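Local structure of peptidase M14, carboxypeptidase A (Thermoplasmatales archaeon SCGC AB-540-F20, 4XED) at residues Y41-D46 against S88-L93. The protein is the PKD domain of a predicted M14-family carboxypeptidase, binds a calcium ion, and probably serves in protein or substrate binding rather than in catalysis. Residues are numbered along the deposited sequence; the frame is centred on the assembly and turned at random.
Sequences YIEWGD and SSWGTL
Trp90 reaches across to Tyr41 and Glu43 of strand 38-43, and the far corner of its six-membered ring carries the contact. CH2 of Trp90 lies 3.7 Å from CD1 of Tyr41, which approaches at the indole edge, close to the indole plane. The two rings meet obliquely and are steeply inclined, their planes at 79° and their centroids 5.9 Å apart. With CG anti to the backbone N (chi1 -172°), the Tyr41 ring is placed so that CD1 and CE1 come up to the indole edge. CZ3 of Trp90 also comes within 3.7 Å of Tyr41 O, a van der Waals approach to the backbone.

Glu43 touches the same CH2 atom of Trp90 with its carboxylate end. Its chain is extended beyond CG and crosses the indole at about a right angle, with CD 3.7 Å and OE2 3.5 Å from CH2 of Trp90; carboxylate and ring planes differ by 36°. No hydrogen bond joins the two segments, and the polar end of Glu43 is instead claimed by Arg77, which forms a salt bridge with OE1 and a cation-pi contact with Trp90. Replacing Glu43, for instance with an alanine, is likely to leave Arg77 without the carboxylate it pairs with and to open a gap beside the indole CH2.

The contact buries just 133 Å² and lies at the surface of the four-stranded antiparallel sheet of this PKD beta-sandwich. Strand 72-82 runs between strands 38-43 and 91-97, and the nearest CA pair, Glu43 and Thr92, is 9.3 Å apart, so the contact spans the intervening strand mainly through side chains. Lys79 of that strand makes a cation-pi contact with Tyr41 and touches Trp90, while Trp52 of strand 49-56 packs edge-to-face with Tyr41.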
loop_
_atom_site.group_PDB
_atom_site.type_symbol
_atom_site.label_atom_id
_atom_site.label_comp_id
_atom_site.label_asym_id
_atom_site.label_seq_id
_atom_site.Cartn_x
_atom_site.Cartn_y
_atom_site.Cartn_z
ATOM N N TYR A 41 -4.755 2.175 3.428
ATOM C CA TYR A 41 -5.739 1.297 2.787
ATOM C C TYR A 41 -5.013 0.715 1.587
ATOM O O TYR A 41 -4.597 1.447 0.696
ATOM C CB TYR A 41 -7.007 2.055 2.380
ATOM C CG TYR A 41 -8.106 1.169 1.891
ATOM C CD1 TYR A 41 -8.030 0.547 0.651
ATOM C CD2 TYR A 41 -9.255 0.964 2.657
ATOM C CE1 TYR A 41 -9.025 -0.246 0.195
ATOM C CE2 TYR A 41 -10.288 0.146 2.191
ATOM C CZ TYR A 41 -10.153 -0.462 0.950
ATOM O OH TYR A 41 -11.143 -1.266 0.421
ATOM N N ILE A 42 -4.796 -0.598 1.609
ATOM C CA ILE A 42 -4.063 -1.314 0.569
ATOM C C ILE A 42 -5.025 -2.260 -0.157
ATOM O O ILE A 42 -5.756 -3.030 0.479
ATOM C CB ILE A 42 -2.910 -2.110 1.183
ATOM C CG1 ILE A 42 -1.924 -1.156 1.885
ATOM C CG2 ILE A 42 -2.229 -3.010 0.151
ATOM C CD1 ILE A 42 -0.941 -1.869 2.769
ATOM N N GLU A 43 -4.969 -2.231 -1.489
ATOM C CA GLU A 43 -5.600 -3.222 -2.366
ATOM C C GLU A 43 -4.501 -4.086 -2.957
ATOM O O GLU A 43 -3.539 -3.567 -3.522
ATOM C CB GLU A 43 -6.333 -2.545 -3.517
ATOM C CG GLU A 43 -7.505 -1.715 -3.117
ATOM C CD GLU A 43 -8.120 -0.976 -4.287
ATOM O OE1 GLU A 43 -7.488 -0.887 -5.371
ATOM O OE2 GLU A 43 -9.254 -0.488 -4.129
ATOM N N TRP A 44 -4.598 -5.399 -2.815
ATOM C CA TRP A 44 -3.613 -6.286 -3.416
ATOM C C TRP A 44 -3.923 -6.618 -4.893
ATOM O O TRP A 44 -3.152 -7.312 -5.564
ATOM C CB TRP A 44 -3.493 -7.585 -2.612
ATOM C CG TRP A 44 -2.927 -7.372 -1.232
ATOM C CD1 TRP A 44 -3.574 -7.502 -0.051
ATOM C CD2 TRP A 44 -1.585 -6.991 -0.908
ATOM N NE1 TRP A 44 -2.735 -7.221 0.999
ATOM C CE2 TRP A 44 -1.502 -6.902 0.498
ATOM C CE3 TRP A 44 -0.432 -6.708 -1.670
ATOM C CZ2 TRP A 44 -0.303 -6.588 1.158
ATOM C CZ3 TRP A 44 0.742 -6.374 -1.024
ATOM C CH2 TRP A 44 0.793 -6.311 0.375
ATOM N N GLY A 45 -5.057 -6.136 -5.394
ATOM C CA GLY A 45 -5.433 -6.282 -6.787
ATOM C C GLY A 45 -6.218 -7.540 -7.108
ATOM O O GLY A 45 -6.642 -7.723 -8.257
ATOM N N ASP A 46 -6.409 -8.394 -6.103
ATOM C CA ASP A 46 -7.042 -9.695 -6.246
ATOM C C ASP A 46 -8.312 -9.793 -5.420
ATOM O O ASP A 46 -8.852 -10.874 -5.269
ATOM C CB ASP A 46 -6.062 -10.802 -5.833
ATOM C CG ASP A 46 -5.516 -10.629 -4.441
ATOM O OD1 ASP A 46 -5.918 -9.683 -3.724
ATOM O OD2 ASP A 46 -4.688 -11.493 -4.041
ATOM N N SER A 88 -5.480 10.698 1.036
ATOM C CA SER A 88 -4.622 10.871 -0.133
ATOM C C SER A 88 -5.181 10.188 -1.378
ATOM O O SER A 88 -6.126 9.430 -1.327
ATOM C CB SER A 88 -3.246 10.280 0.156
ATOM O OG SER A 88 -3.246 8.865 0.041
ATOM N N SER A 89 -4.531 10.462 -2.501
ATOM C CA SER A 89 -4.684 9.681 -3.722
ATOM C C SER A 89 -3.931 8.341 -3.613
ATOM O O SER A 89 -3.263 8.096 -2.622
ATOM C CB SER A 89 -4.233 10.495 -4.933
ATOM O OG SER A 89 -5.219 11.444 -5.238
ATOM N N TRP A 90 -4.012 7.506 -4.637
ATOM C CA TRP A 90 -3.438 6.186 -4.561
ATOM C C TRP A 90 -2.068 6.121 -5.218
ATOM O O TRP A 90 -1.873 6.645 -6.334
ATOM C CB TRP A 90 -4.289 5.227 -5.362
ATOM C CG TRP A 90 -5.706 5.002 -4.986
ATOM C CD1 TRP A 90 -6.806 5.610 -5.503
ATOM C CD2 TRP A 90 -6.177 4.002 -4.081
ATOM N NE1 TRP A 90 -7.934 5.057 -4.962
ATOM C CE2 TRP A 90 -7.582 4.062 -4.089
ATOM C CE3 TRP A 90 -5.554 3.062 -3.265
ATOM C CZ2 TRP A 90 -8.373 3.217 -3.327
ATOM C CZ3 TRP A 90 -6.359 2.192 -2.516
ATOM C CH2 TRP A 90 -7.749 2.291 -2.561
ATOM N N GLY A 91 -1.137 5.427 -4.579
ATOM C CA GLY A 91 0.086 4.985 -5.226
ATOM C C GLY A 91 -0.165 3.588 -5.754
ATOM O O GLY A 91 -1.001 2.861 -5.198
ATOM N N THR A 92 0.491 3.208 -6.846
ATOM C CA THR A 92 0.222 1.924 -7.489
ATOM C C THR A 92 1.486 1.238 -7.994
ATOM O O THR A 92 2.464 1.902 -8.403
ATOM C CB THR A 92 -0.784 2.054 -8.673
ATOM O OG1 THR A 92 -0.134 2.530 -9.853
ATOM C CG2 THR A 92 -1.961 2.975 -8.347
ATOM N N LEU A 93 1.451 -0.095 -7.957
ATOM C CA LEU A 93 2.506 -0.949 -8.498
ATOM C C LEU A 93 1.857 -2.154 -9.132
ATOM O O LEU A 93 1.084 -2.862 -8.490
ATOM C CB LEU A 93 3.417 -1.417 -7.369
ATOM C CG LEU A 93 4.662 -2.199 -7.776
ATOM C CD1 LEU A 93 5.669 -1.355 -8.561
ATOM C CD2 LEU A 93 5.341 -2.826 -6.564
#